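Local structure of tubulin-like protein CetZ (Methanosaeta thermophila, 3ZID) at residues A[103-108]-A[134-139]; A[92-97]-A[126-131]; A[244-249]-A[287-292]; A[237-242]-A[312-317]. The protein binds GTP, probably hydrolyses it as other tubulin and FtsZ relatives do, and is thought to control cell shape in archaea. All blocks are in the same frame, centred on the assembly; numbering follows the deposited sequence.

Contact 1: residues A[103-108]-A[134-139]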
loop_
_atom_site.group_PDB
_atom_site.type_symbol
_atom_site.label_atom_id
_atom_site.label_comp_id
_atom_site.label_asym_id
_atom_site.label_seq_id
_atom_site.Cartn_x
_atom_site.Cartn_y
_atom_site.Cartn_z
ATOM N N PHE A 103 -7.644 14.708 -12.996
ATOM C CA PHE A 103 -7.043 14.526 -11.684
ATOM C C PHE A 103 -5.582 14.870 -11.723
ATOM O O PHE A 103 -4.897 14.581 -12.700
ATOM C CB PHE A 103 -7.218 13.091 -11.217
ATOM C CG PHE A 103 -8.638 12.689 -11.123
ATOM C CD1 PHE A 103 -9.430 13.163 -10.081
ATOM C CD2 PHE A 103 -9.208 11.902 -12.103
ATOM C CE1 PHE A 103 -10.758 12.820 -9.999
ATOM C CE2 PHE A 103 -10.525 11.550 -12.027
ATOM C CZ PHE A 103 -11.311 12.014 -10.970
ATOM N N ASP A 104 -5.105 15.466 -10.638
ATOM C CA ASP A 104 -3.698 15.774 -10.496
ATOM C C ASP A 104 -2.976 14.662 -9.724
ATOM O O ASP A 104 -1.774 14.476 -9.856
ATOM C CB ASP A 104 -3.550 17.096 -9.752
ATOM C CG ASP A 104 -4.459 18.186 -10.311
ATOM O OD1 ASP A 104 -4.400 18.454 -11.534
ATOM O OD2 ASP A 104 -5.236 18.766 -9.520
ATOM N N LEU A 105 -3.717 13.938 -8.907
ATOM C CA LEU A 105 -3.118 12.990 -7.983
ATOM C C LEU A 105 -4.016 11.765 -7.881
ATOM O O LEU A 105 -5.207 11.877 -7.601
ATOM C CB LEU A 105 -2.957 13.658 -6.605
ATOM C CG LEU A 105 -2.433 12.818 -5.443
ATOM C CD1 LEU A 105 -1.040 12.288 -5.732
ATOM C CD2 LEU A 105 -2.419 13.668 -4.168
ATOM N N ILE A 106 -3.442 10.592 -8.087
ATOM C CA ILE A 106 -4.232 9.367 -8.078
ATOM C C ILE A 106 -3.616 8.352 -7.139
ATOM O O ILE A 106 -2.432 8.027 -7.248
ATOM C CB ILE A 106 -4.375 8.761 -9.525
ATOM C CG1 ILE A 106 -4.911 9.817 -10.514
ATOM C CG2 ILE A 106 -5.276 7.531 -9.516
ATOM C CD1 ILE A 106 -5.045 9.325 -11.990
ATOM N N PHE A 107 -4.417 7.875 -6.200
ATOM C CA PHE A 107 -4.010 6.771 -5.343
ATOM C C PHE A 107 -4.671 5.497 -5.793
ATOM O O PHE A 107 -5.886 5.458 -5.962
ATOM C CB PHE A 107 -4.345 7.057 -3.882
ATOM C CG PHE A 107 -3.544 8.198 -3.296
ATOM C CD1 PHE A 107 -2.204 8.026 -2.967
ATOM C CD2 PHE A 107 -4.123 9.448 -3.100
ATOM C CE1 PHE A 107 -1.440 9.078 -2.415
ATOM C CE2 PHE A 107 -3.385 10.504 -2.538
ATOM C CZ PHE A 107 -2.038 10.329 -2.214
ATOM N N VAL A 108 -3.856 4.466 -6.012
ATOM C CA VAL A 108 -4.356 3.127 -6.345
ATOM C C VAL A 108 -4.046 2.182 -5.195
ATOM O O VAL A 108 -2.896 1.834 -4.943
ATOM C CB VAL A 108 -3.763 2.588 -7.655
ATOM C CG1 VAL A 108 -4.357 1.225 -7.981
ATOM C CG2 VAL A 108 -4.058 3.564 -8.797
ATOM N N ASN A 134 0.207 14.117 -16.828
ATOM C CA ASN A 134 0.722 15.074 -15.873
ATOM C C ASN A 134 0.434 14.665 -14.425
ATOM O O ASN A 134 0.873 15.327 -13.488
ATOM C CB ASN A 134 0.159 16.458 -16.172
ATOM C CG ASN A 134 0.558 16.963 -17.553
ATOM O OD1 ASN A 134 1.679 16.744 -18.011
ATOM N ND2 ASN A 134 -0.364 17.644 -18.220
ATOM N N ALA A 135 -0.303 13.573 -14.244
ATOM C CA ALA A 135 -0.712 13.156 -12.901
ATOM C C ALA A 135 0.371 12.459 -12.080
ATOM O O ALA A 135 1.243 11.778 -12.613
ATOM C CB ALA A 135 -1.945 12.266 -12.981
ATOM N N THR A 136 0.288 12.632 -10.768
ATOM C CA THR A 136 1.104 11.884 -9.840
ATOM C C THR A 136 0.273 10.669 -9.448
ATOM O O THR A 136 -0.835 10.811 -8.912
ATOM C CB THR A 136 1.414 12.709 -8.614
ATOM O OG1 THR A 136 2.188 13.844 -8.999
ATOM C CG2 THR A 136 2.174 11.871 -7.571
ATOM N N ILE A 137 0.773 9.479 -9.765
ATOM C CA ILE A 137 0.021 8.242 -9.541
ATOM C C ILE A 137 0.762 7.381 -8.538
ATOM O O ILE A 137 1.891 6.972 -8.787
ATOM C CB ILE A 137 -0.190 7.467 -10.839
ATOM C CG1 ILE A 137 -0.840 8.377 -11.887
ATOM C CG2 ILE A 137 -1.041 6.227 -10.586
ATOM C CD1 ILE A 137 -1.201 7.705 -13.198
ATOM N N VAL A 138 0.128 7.123 -7.399
ATOM C CA VAL A 138 0.802 6.475 -6.282
ATOM C C VAL A 138 0.090 5.205 -5.842
ATOM O O VAL A 138 -1.021 5.247 -5.300
ATOM C CB VAL A 138 0.868 7.425 -5.080
ATOM C CG1 VAL A 138 1.474 6.723 -3.869
ATOM C CG2 VAL A 138 1.653 8.691 -5.445
ATOM N N PRO A 139 0.718 4.050 -6.090
ATOM C CA PRO A 139 0.109 2.859 -5.505
ATOM C C PRO A 139 0.345 2.754 -3.994
ATOM O O PRO A 139 1.406 3.110 -3.457
ATOM C CB PRO A 139 0.793 1.701 -6.260
ATOM C CG PRO A 139 2.035 2.261 -6.789
ATOM C CD PRO A 139 1.754 3.716 -7.080
#
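L105 sets its CG anti to the backbone N (chi1 176°); this, with chi2 at 61°, lays CD1 beside T136, 3.7 Å from T136 CG2. F107 makes the other choice, with CG anti to the carbonyl carbon (chi1 -67°); its ring lies alongside V138, and CD1 comes within 3.8 Å of V138 CB. L105, F107, T136 and V138 share one face of the sheet, where L204, I205 and L208 of helix 186-210 pack on the two residues of the first strand. Strands 105-111 and 136-143 are parallel neighbours joined through helix 117-131, a beta-alpha-beta crossover in the GTPase domain's Rossmann-like sheet. Four backbone bonds zip them. The bond from V138 N to I106 O, 2.7 Å, runs nearly along the C=O axis, whereas V108 N reaches V138 O from above the carbonyl plane, at 3.0 Å. On the opposite face I106 CB meets I137 CG1 at 4.3 Å, and the two isoleucines share the same rotamer; S121, I125 and L128 of the crossover helix pack over V108 and I137. The T136 hydroxyl is held by K222, and D104 OD2 accepts from the backbone N of N3 on the next strand.

Contact 2: residues A[92-97]-A[126-131]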
loop_
_atom_site.group_PDB
_atom_site.type_symbol
_atom_site.label_atom_id
_atom_site.label_comp_id
_atom_site.label_asym_id
_atom_site.label_seq_id
_atom_site.Cartn_x
_atom_site.Cartn_y
_atom_site.Cartn_z
ATOM N N MET A 92 -14.716 -0.411 -19.607
ATOM C CA MET A 92 -15.784 -0.106 -18.667
ATOM C C MET A 92 -15.210 0.546 -17.409
ATOM O O MET A 92 -15.753 1.517 -16.879
ATOM C CB MET A 92 -16.540 -1.391 -18.320
ATOM C CG MET A 92 -17.729 -1.186 -17.411
ATOM S SD MET A 92 -17.397 -1.703 -15.727
ATOM C CE MET A 92 -17.159 -3.466 -15.944
ATOM N N ILE A 93 -14.104 -0.005 -16.931
ATOM C CA ILE A 93 -13.429 0.533 -15.763
ATOM C C ILE A 93 -12.889 1.943 -16.027
ATOM O O ILE A 93 -13.209 2.894 -15.301
ATOM C CB ILE A 93 -12.315 -0.417 -15.319
ATOM C CG1 ILE A 93 -12.951 -1.644 -14.675
ATOM C CG2 ILE A 93 -11.364 0.275 -14.356
ATOM C CD1 ILE A 93 -12.154 -2.916 -14.851
ATOM N N LEU A 94 -12.104 2.091 -17.087
ATOM C CA LEU A 94 -11.570 3.401 -17.458
ATOM C C LEU A 94 -12.639 4.461 -17.744
ATOM O O LEU A 94 -12.449 5.648 -17.442
ATOM C CB LEU A 94 -10.630 3.266 -18.655
ATOM C CG LEU A 94 -9.339 2.508 -18.371
ATOM C CD1 LEU A 94 -8.631 2.181 -19.675
ATOM C CD2 LEU A 94 -8.463 3.374 -17.512
ATOM N N GLU A 95 -13.756 4.031 -18.316
ATOM C CA GLU A 95 -14.874 4.926 -18.582
ATOM C C GLU A 95 -15.392 5.541 -17.286
ATOM O O GLU A 95 -15.627 6.748 -17.199
ATOM C CB GLU A 95 -15.990 4.181 -19.312
ATOM C CG GLU A 95 -17.301 4.930 -19.367
ATOM C CD GLU A 95 -18.342 4.222 -20.218
ATOM O OE1 GLU A 95 -18.018 3.151 -20.783
ATOM O OE2 GLU A 95 -19.473 4.744 -20.334
ATOM N N GLU A 96 -15.545 4.700 -16.270
ATOM C CA GLU A 96 -16.036 5.147 -14.978
ATOM C C GLU A 96 -15.132 6.210 -14.372
ATOM O O GLU A 96 -15.605 7.164 -13.745
ATOM C CB GLU A 96 -16.173 3.962 -14.020
ATOM C CG GLU A 96 -16.671 4.347 -12.631
ATOM C CD GLU A 96 -17.956 5.152 -12.643
ATOM O OE1 GLU A 96 -18.814 4.902 -13.520
ATOM O OE2 GLU A 96 -18.088 6.057 -11.785
ATOM N N ILE A 97 -13.831 6.047 -14.568
ATOM C CA ILE A 97 -12.861 7.023 -14.084
ATOM C C ILE A 97 -12.946 8.330 -14.863
ATOM O O ILE A 97 -13.027 9.409 -14.273
ATOM C CB ILE A 97 -11.439 6.450 -14.168
ATOM C CG1 ILE A 97 -11.302 5.295 -13.177
ATOM C CG2 ILE A 97 -10.407 7.539 -13.940
ATOM C CD1 ILE A 97 -10.130 4.400 -13.433
ATOM N N HIS A 126 -0.948 1.461 -15.655
ATOM C CA HIS A 126 -0.391 1.615 -16.987
ATOM C C HIS A 126 -1.300 2.474 -17.850
ATOM O O HIS A 126 -0.857 3.409 -18.519
ATOM C CB HIS A 126 -0.204 0.252 -17.669
ATOM C CG HIS A 126 0.413 0.353 -19.035
ATOM N ND1 HIS A 126 1.683 0.852 -19.243
ATOM C CD2 HIS A 126 -0.098 0.103 -20.264
ATOM C CE1 HIS A 126 1.945 0.857 -20.537
ATOM N NE2 HIS A 126 0.883 0.404 -21.177
ATOM N N GLU A 127 -2.580 2.139 -17.842
ATOM C CA GLU A 127 -3.543 2.861 -18.649
ATOM C C GLU A 127 -3.738 4.294 -18.166
ATOM O O GLU A 127 -3.840 5.220 -18.967
ATOM C CB GLU A 127 -4.867 2.099 -18.672
ATOM C CG GLU A 127 -4.787 0.790 -19.441
ATOM C CD GLU A 127 -4.293 1.002 -20.872
ATOM O OE1 GLU A 127 -4.753 1.970 -21.533
ATOM O OE2 GLU A 127 -3.442 0.212 -21.332
ATOM N N LEU A 128 -3.744 4.475 -16.850
ATOM C CA LEU A 128 -3.934 5.800 -16.254
ATOM C C LEU A 128 -2.805 6.772 -16.604
ATOM O O LEU A 128 -3.050 7.968 -16.849
ATOM C CB LEU A 128 -4.087 5.694 -14.725
ATOM C CG LEU A 128 -5.392 5.060 -14.230
ATOM C CD1 LEU A 128 -5.337 4.791 -12.736
ATOM C CD2 LEU A 128 -6.600 5.924 -14.594
ATOM N N LYS A 129 -1.573 6.261 -16.620
ATOM C CA LYS A 129 -0.407 7.086 -16.935
ATOM C C LYS A 129 -0.493 7.635 -18.347
ATOM O O LYS A 129 -0.040 8.743 -18.599
ATOM C CB LYS A 129 0.902 6.321 -16.764
ATOM C CG LYS A 129 1.358 6.140 -15.337
ATOM C CD LYS A 129 2.665 5.382 -15.324
ATOM C CE LYS A 129 3.741 6.161 -16.063
ATOM N NZ LYS A 129 4.797 5.254 -16.608
ATOM N N LYS A 130 -1.046 6.840 -19.262
ATOM C CA LYS A 130 -1.295 7.293 -20.629
ATOM C C LYS A 130 -2.317 8.421 -20.683
ATOM O O LYS A 130 -2.138 9.383 -21.409
ATOM C CB LYS A 130 -1.838 6.159 -21.492
ATOM C CG LYS A 130 -0.901 5.018 -21.742
ATOM C CD LYS A 130 -1.643 3.982 -22.582
ATOM C CE LYS A 130 -0.973 2.645 -22.564
ATOM N NZ LYS A 130 -1.836 1.632 -23.234
ATOM N N ARG A 131 -3.387 8.295 -19.903
ATOM C CA ARG A 131 -4.513 9.219 -19.987
ATOM C C ARG A 131 -4.310 10.495 -19.179
ATOM O O ARG A 131 -4.783 11.564 -19.567
ATOM C CB ARG A 131 -5.798 8.513 -19.556
ATOM C CG ARG A 131 -6.337 7.570 -20.612
ATOM C CD ARG A 131 -7.118 6.423 -19.991
ATOM N NE ARG A 131 -7.481 5.403 -20.978
ATOM C CZ ARG A 131 -6.647 4.479 -21.451
ATOM N NH1 ARG A 131 -5.386 4.443 -21.044
ATOM N NH2 ARG A 131 -7.074 3.590 -22.339
#
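E127 opens the contact on helix 117-131. Its CB packs 3.9 Å from CD1 of L94, which reaches across from helix 79-98 with CG anti to the carbonyl carbon (chi1 -67°). Beyond CB the glutamate bends at chi2 (-56°), so its carboxylate stays with its own helix and gathers two cations there. L128, next in sequence, faces the sheet: its CD2 meets CD1 of I97 at 4.0 Å, the two side chains crossing at about a right angle, and lies farther from L94 CD2. L7 of strand 3-9 touches both I97 and L128, so these two side chains lie between the helices and the sheet. Both helices therefore pack on the same face of the parallel sheet in the GTPase domain, one of the two helical layers of this Rossmann-like alpha/beta sandwich, and their short segments cross at -44°. The axes of these segments come no closer than 11.6 Å, and side chains fill the gap. K130 turns back to E127, its NZ 2.9 Å from OE2 in a salt bridge. R131, extended from CG to NE, lays one face of its guanidinium under L94, whose CD1 sits 3.4 Å from NH2, offset toward the rim. The rotation of that flat group is fixed from its own helix: NH1 donates to E127 OE1, at 2.6 Å, and also to E127 O, which lies in the guanidinium plane and already accepts from R131 N.

Contact 3: residues A[244-249]-A[287-292]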
loop_
_atom_site.group_PDB
_atom_site.type_symbol
_atom_site.label_atom_id
_atom_site.label_comp_id
_atom_site.label_asym_id
_atom_site.label_seq_id
_atom_site.Cartn_x
_atom_site.Cartn_y
_atom_site.Cartn_z
ATOM N N PRO A 244 4.017 17.870 23.993
ATOM C CA PRO A 244 3.837 18.394 22.635
ATOM C C PRO A 244 5.166 18.582 21.889
ATOM O O PRO A 244 5.186 19.190 20.819
ATOM C CB PRO A 244 3.182 19.746 22.883
ATOM C CG PRO A 244 3.814 20.197 24.170
ATOM C CD PRO A 244 4.015 18.953 24.998
ATOM N N SER A 245 6.249 18.044 22.444
ATOM C CA SER A 245 7.585 18.200 21.873
ATOM C C SER A 245 7.637 17.799 20.395
ATOM O O SER A 245 7.394 16.633 20.040
ATOM C CB SER A 245 8.557 17.321 22.672
ATOM O OG SER A 245 9.806 17.174 22.024
ATOM N N ILE A 246 8.006 18.759 19.547
ATOM C CA ILE A 246 8.076 18.525 18.105
ATOM C C ILE A 246 9.219 17.567 17.784
ATOM O O ILE A 246 9.099 16.717 16.915
ATOM C CB ILE A 246 8.265 19.829 17.317
ATOM C CG1 ILE A 246 7.100 20.778 17.579
ATOM C CG2 ILE A 246 8.323 19.551 15.818
ATOM C CD1 ILE A 246 5.821 20.333 16.944
ATOM N N ARG A 247 10.324 17.718 18.495
ATOM C CA ARG A 247 11.455 16.827 18.346
ATOM C C ARG A 247 11.034 15.384 18.551
ATOM O O ARG A 247 11.355 14.512 17.745
ATOM C CB ARG A 247 12.530 17.199 19.360
ATOM C CG ARG A 247 13.629 16.169 19.523
ATOM C CD ARG A 247 14.631 16.650 20.557
ATOM N NE ARG A 247 15.888 15.911 20.522
ATOM C CZ ARG A 247 17.015 16.344 21.080
ATOM N NH1 ARG A 247 17.034 17.515 21.701
ATOM N NH2 ARG A 247 18.122 15.611 21.012
ATOM N N ALA A 248 10.307 15.136 19.634
ATOM C CA ALA A 248 9.865 13.790 19.932
ATOM C C ALA A 248 8.826 13.357 18.915
ATOM O O ALA A 248 8.827 12.217 18.460
ATOM C CB ALA A 248 9.312 13.687 21.336
ATOM N N ALA A 249 7.937 14.278 18.566
ATOM C CA ALA A 249 6.932 13.986 17.566
ATOM C C ALA A 249 7.611 13.620 16.239
ATOM O O ALA A 249 7.219 12.650 15.629
ATOM C CB ALA A 249 5.953 15.134 17.409
ATOM N N ASP A 287 12.201 27.617 14.042
ATOM C CA ASP A 287 13.617 27.443 14.304
ATOM C C ASP A 287 13.913 26.077 14.879
ATOM O O ASP A 287 14.837 25.391 14.433
ATOM C CB ASP A 287 14.094 28.513 15.286
ATOM C CG ASP A 287 15.586 28.458 15.523
ATOM O OD1 ASP A 287 16.323 28.007 14.622
ATOM O OD2 ASP A 287 16.025 28.846 16.624
ATOM N N GLU A 288 13.118 25.671 15.859
ATOM C CA GLU A 288 13.263 24.340 16.455
ATOM C C GLU A 288 13.001 23.243 15.420
ATOM O O GLU A 288 13.728 22.261 15.356
ATOM C CB GLU A 288 12.321 24.169 17.657
ATOM C CG GLU A 288 12.149 22.737 18.108
ATOM C CD GLU A 288 11.087 22.571 19.188
ATOM O OE1 GLU A 288 10.228 23.471 19.316
ATOM O OE2 GLU A 288 11.092 21.521 19.879
ATOM N N ILE A 289 11.955 23.403 14.616
ATOM C CA ILE A 289 11.609 22.383 13.622
ATOM C C ILE A 289 12.750 22.244 12.619
ATOM O O ILE A 289 13.148 21.139 12.258
ATOM C CB ILE A 289 10.308 22.726 12.907
ATOM C CG1 ILE A 289 9.143 22.642 13.899
ATOM C CG2 ILE A 289 10.091 21.791 11.705
ATOM C CD1 ILE A 289 7.922 23.469 13.516
ATOM N N THR A 290 13.273 23.385 12.185
ATOM C CA THR A 290 14.369 23.433 11.239
ATOM C C THR A 290 15.600 22.701 11.764
ATOM O O THR A 290 16.201 21.888 11.045
ATOM C CB THR A 290 14.684 24.879 10.855
ATOM O OG1 THR A 290 13.525 25.427 10.208
ATOM C CG2 THR A 290 15.858 24.940 9.891
ATOM N N LYS A 291 15.930 22.951 13.029
ATOM C CA LYS A 291 17.057 22.304 13.687
ATOM C C LYS A 291 16.867 20.795 13.745
ATOM O O LYS A 291 17.795 20.032 13.455
ATOM C CB LYS A 291 17.250 22.866 15.099
ATOM C CG LYS A 291 17.877 24.232 15.140
ATOM C CD LYS A 291 17.688 24.882 16.502
ATOM C CE LYS A 291 18.289 26.277 16.534
ATOM N NZ LYS A 291 17.801 27.061 17.701
ATOM N N GLU A 292 15.648 20.358 14.061
ATOM C CA GLU A 292 15.357 18.926 14.051
ATOM C C GLU A 292 15.471 18.307 12.674
ATOM O O GLU A 292 15.998 17.207 12.536
ATOM C CB GLU A 292 13.988 18.640 14.656
ATOM C CG GLU A 292 13.913 19.010 16.128
ATOM C CD GLU A 292 14.956 18.274 16.962
ATOM O OE1 GLU A 292 15.262 17.101 16.640
ATOM O OE2 GLU A 292 15.474 18.868 17.938
HETATM O O HOH W 1 8.725 21.555 20.798
#
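The first turn of helix 246-252 comes up against the first two turns of helix 286-296, with the CA atoms of R247 and E292 6.2 Å apart and those of I246 and I289 only slightly farther. I246 and I289 form the buried side, crossing obliquely with I246 CG2 3.7 Å from I289 CG1, and both rest on I277 of strand 270-279; the two helices thus pack side by side on one face of the mixed sheet in the C-terminal half of the protein. S245 is the N-cap of the shorter helix, its OG accepting from A248 N. I246 N donates to a water, at 3.1 Å, which in turn donates to E288 OE2, 2.5 Å away. E292 bends at chi2 (-58°) and lays its carboxylate across the aliphatic part of R247, E292 OE1 3.4 Å from R247 CG. An alanine here removes the carboxylate, and R247 would probably be less well held against helix 286-296. The R247 NE to E292 OE2 salt bridge is long, 3.9 Å, and out of the guanidinium plane: charge without a directed N-H. E288's negative charge, near the helix start, would probably interact favourably with the helix dipole.

Contact 4: residues A[237-242]-A[312-317]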
loop_
_atom_site.group_PDB
_atom_site.type_symbol
_atom_site.label_atom_id
_atom_site.label_comp_id
_atom_site.label_asym_id
_atom_site.label_seq_id
_atom_site.Cartn_x
_atom_site.Cartn_y
_atom_site.Cartn_z
ATOM N N TYR A 237 2.702 10.250 13.826
ATOM C CA TYR A 237 2.638 10.329 15.268
ATOM C C TYR A 237 1.790 11.488 15.702
ATOM O O TYR A 237 2.006 12.603 15.259
ATOM C CB TYR A 237 4.024 10.473 15.869
ATOM C CG TYR A 237 3.993 10.560 17.382
ATOM C CD1 TYR A 237 3.852 9.429 18.174
ATOM C CD2 TYR A 237 4.077 11.795 18.010
ATOM C CE1 TYR A 237 3.821 9.532 19.554
ATOM C CE2 TYR A 237 4.056 11.901 19.380
ATOM C CZ TYR A 237 3.916 10.776 20.139
ATOM O OH TYR A 237 3.878 10.909 21.490
ATOM N N GLN A 238 0.815 11.203 16.545
ATOM C CA GLN A 238 -0.022 12.222 17.160
ATOM C C GLN A 238 0.462 12.466 18.587
ATOM O O GLN A 238 0.399 11.566 19.400
ATOM C CB GLN A 238 -1.461 11.743 17.213
ATOM C CG GLN A 238 -2.357 12.632 18.037
ATOM C CD GLN A 238 -2.627 13.923 17.344
ATOM O OE1 GLN A 238 -3.316 13.926 16.346
ATOM N NE2 GLN A 238 -2.068 15.026 17.844
ATOM N N ALA A 239 0.964 13.659 18.880
ATOM C CA ALA A 239 1.400 14.009 20.231
ATOM C C ALA A 239 0.235 14.282 21.178
ATOM O O ALA A 239 -0.868 14.601 20.734
ATOM C CB ALA A 239 2.339 15.228 20.199
ATOM N N ASP A 240 0.470 14.139 22.484
ATOM C CA ASP A 240 -0.577 14.475 23.432
ATOM C C ASP A 240 -0.253 15.839 24.040
ATOM O O ASP A 240 0.858 16.342 23.884
ATOM C CB ASP A 240 -0.693 13.419 24.522
ATOM C CG ASP A 240 -1.909 13.630 25.403
ATOM O OD1 ASP A 240 -3.042 13.504 24.892
ATOM O OD2 ASP A 240 -1.730 13.949 26.601
ATOM N N LYS A 241 -1.238 16.412 24.730
ATOM C CA LYS A 241 -1.156 17.732 25.361
ATOM C C LYS A 241 -0.029 17.821 26.389
ATOM O O LYS A 241 0.597 18.869 26.545
ATOM C CB LYS A 241 -2.510 18.123 25.958
ATOM C CG LYS A 241 -2.586 19.577 26.374
ATOM C CD LYS A 241 -3.937 19.943 26.970
ATOM C CE LYS A 241 -4.950 20.200 25.853
ATOM N NZ LYS A 241 -6.278 20.640 26.354
ATOM N N LYS A 242 0.167 16.740 27.137
ATOM C CA LYS A 242 1.228 16.655 28.133
ATOM C C LYS A 242 2.567 16.956 27.489
ATOM O O LYS A 242 3.264 17.865 27.907
ATOM C CB LYS A 242 1.356 15.230 28.680
ATOM C CG LYS A 242 0.126 14.562 29.241
ATOM C CD LYS A 242 0.382 13.053 29.264
ATOM C CE LYS A 242 -0.744 12.267 29.909
ATOM N NZ LYS A 242 -0.515 10.793 29.777
ATOM N N GLY A 312 -4.968 22.086 17.148
ATOM C CA GLY A 312 -4.843 20.781 17.761
ATOM C C GLY A 312 -3.459 20.520 18.297
ATOM O O GLY A 312 -2.510 21.242 17.996
ATOM N N GLU A 313 -3.343 19.453 19.076
ATOM C CA GLU A 313 -2.051 18.981 19.543
ATOM C C GLU A 313 -1.292 18.505 18.303
ATOM O O GLU A 313 -1.884 17.943 17.393
ATOM C CB GLU A 313 -2.236 17.848 20.548
ATOM C CG GLU A 313 -3.285 18.138 21.625
ATOM C CD GLU A 313 -2.957 19.382 22.422
ATOM O OE1 GLU A 313 -1.802 19.516 22.871
ATOM O OE2 GLU A 313 -3.849 20.234 22.598
ATOM N N PRO A 314 0.011 18.788 18.244
ATOM C CA PRO A 314 0.776 18.514 17.029
ATOM C C PRO A 314 0.804 17.043 16.603
ATOM O O PRO A 314 0.783 16.144 17.437
ATOM C CB PRO A 314 2.184 19.008 17.370
ATOM C CG PRO A 314 2.196 19.162 18.890
ATOM C CD PRO A 314 0.811 19.476 19.277
ATOM N N ARG A 315 0.808 16.833 15.290
ATOM C CA ARG A 315 1.006 15.515 14.723
ATOM C C ARG A 315 1.983 15.652 13.558
ATOM O O ARG A 315 2.141 16.726 12.949
ATOM C CB ARG A 315 -0.310 14.881 14.268
ATOM C CG ARG A 315 -1.055 15.643 13.183
ATOM C CD ARG A 315 -2.177 14.756 12.629
ATOM N NE ARG A 315 -2.896 15.414 11.541
ATOM C CZ ARG A 315 -3.861 14.837 10.829
ATOM N NH1 ARG A 315 -4.212 13.588 11.094
ATOM N NH2 ARG A 315 -4.479 15.515 9.865
ATOM N N VAL A 316 2.664 14.559 13.266
ATOM C CA VAL A 316 3.679 14.562 12.243
ATOM C C VAL A 316 3.400 13.437 11.270
ATOM O O VAL A 316 3.100 12.305 11.664
ATOM C CB VAL A 316 5.093 14.382 12.842
ATOM C CG1 VAL A 316 6.144 14.335 11.734
ATOM C CG2 VAL A 316 5.407 15.521 13.813
ATOM N N LEU A 317 3.505 13.771 9.999
ATOM C CA LEU A 317 3.498 12.783 8.945
ATOM C C LEU A 317 4.862 12.753 8.288
ATOM O O LEU A 317 5.415 13.776 7.917
ATOM C CB LEU A 317 2.432 13.112 7.907
ATOM C CG LEU A 317 2.404 12.141 6.712
ATOM C CD1 LEU A 317 1.653 10.914 7.086
ATOM C CD2 LEU A 317 1.750 12.814 5.523
#
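The tight part of this contact is the end of an antiparallel strand pair. Y237 and V316 form a hydrogen-bonded pair: Y237 N donates to V316 O at 3.0 Å and V316 N to Y237 O at 2.9 Å, both in the carbonyl plane. Beyond the next pair, Q238 with R315, one more backbone bond follows, A239 N to P314 O, nearly along the C=O axis. Y237 and V316 turn their side chains to the face covered by A249 of helix 246-252, and A239 CB packs 4.1 Å from P314 CG. On the sheet's other face R315 NE is hydrogen-bonded to Q278, and the guanidinium makes a cation-pi contact with F203.

The solvent side is looser. Q238 bends at chi2 (72°) and folds its amide back over the strand ends, where NE2 donates to E313 O, at 3.0 Å, and to A239 O; E313 O lies exactly in the amide plane, yet the donor stands above the carbonyl plane. E313, also bent at chi2 (-58°), puts OE1 3.1 Å from K241 CA and OE2 3.4 Å from CE of that poorly ordered lysine. An alanine at E313 takes away the carboxylate along K241, which would probably leave that lysine still less ordered. K241 NZ stays 4.5 Å from E313 OE2, beyond a salt bridge, so charge is likely to steer the lysine only loosely where the strands part.

In the fold
Following the chain from the N terminus, contact 2 opens in helix 79-98 and contact 1 in strand 105-111; contact 2 closes in helix 117-131 and contact 1 in strand 136-143, so their loops cross, and they touch where I106 and I137 pack on L128. Together they tie the GTPase sheet to the helical layer on one of its faces. Further on, strand 232-238 opens contact 4, which closes only when strand 315-322 returns beside it. Contact 3, joining helices 246-252 and 286-296, is nested within that loop, and I246 and A249 pack against P314, Y237 and V316. This second pair lies in the C-terminal half; contacts 1 and 3 have centres about 31 Å apart.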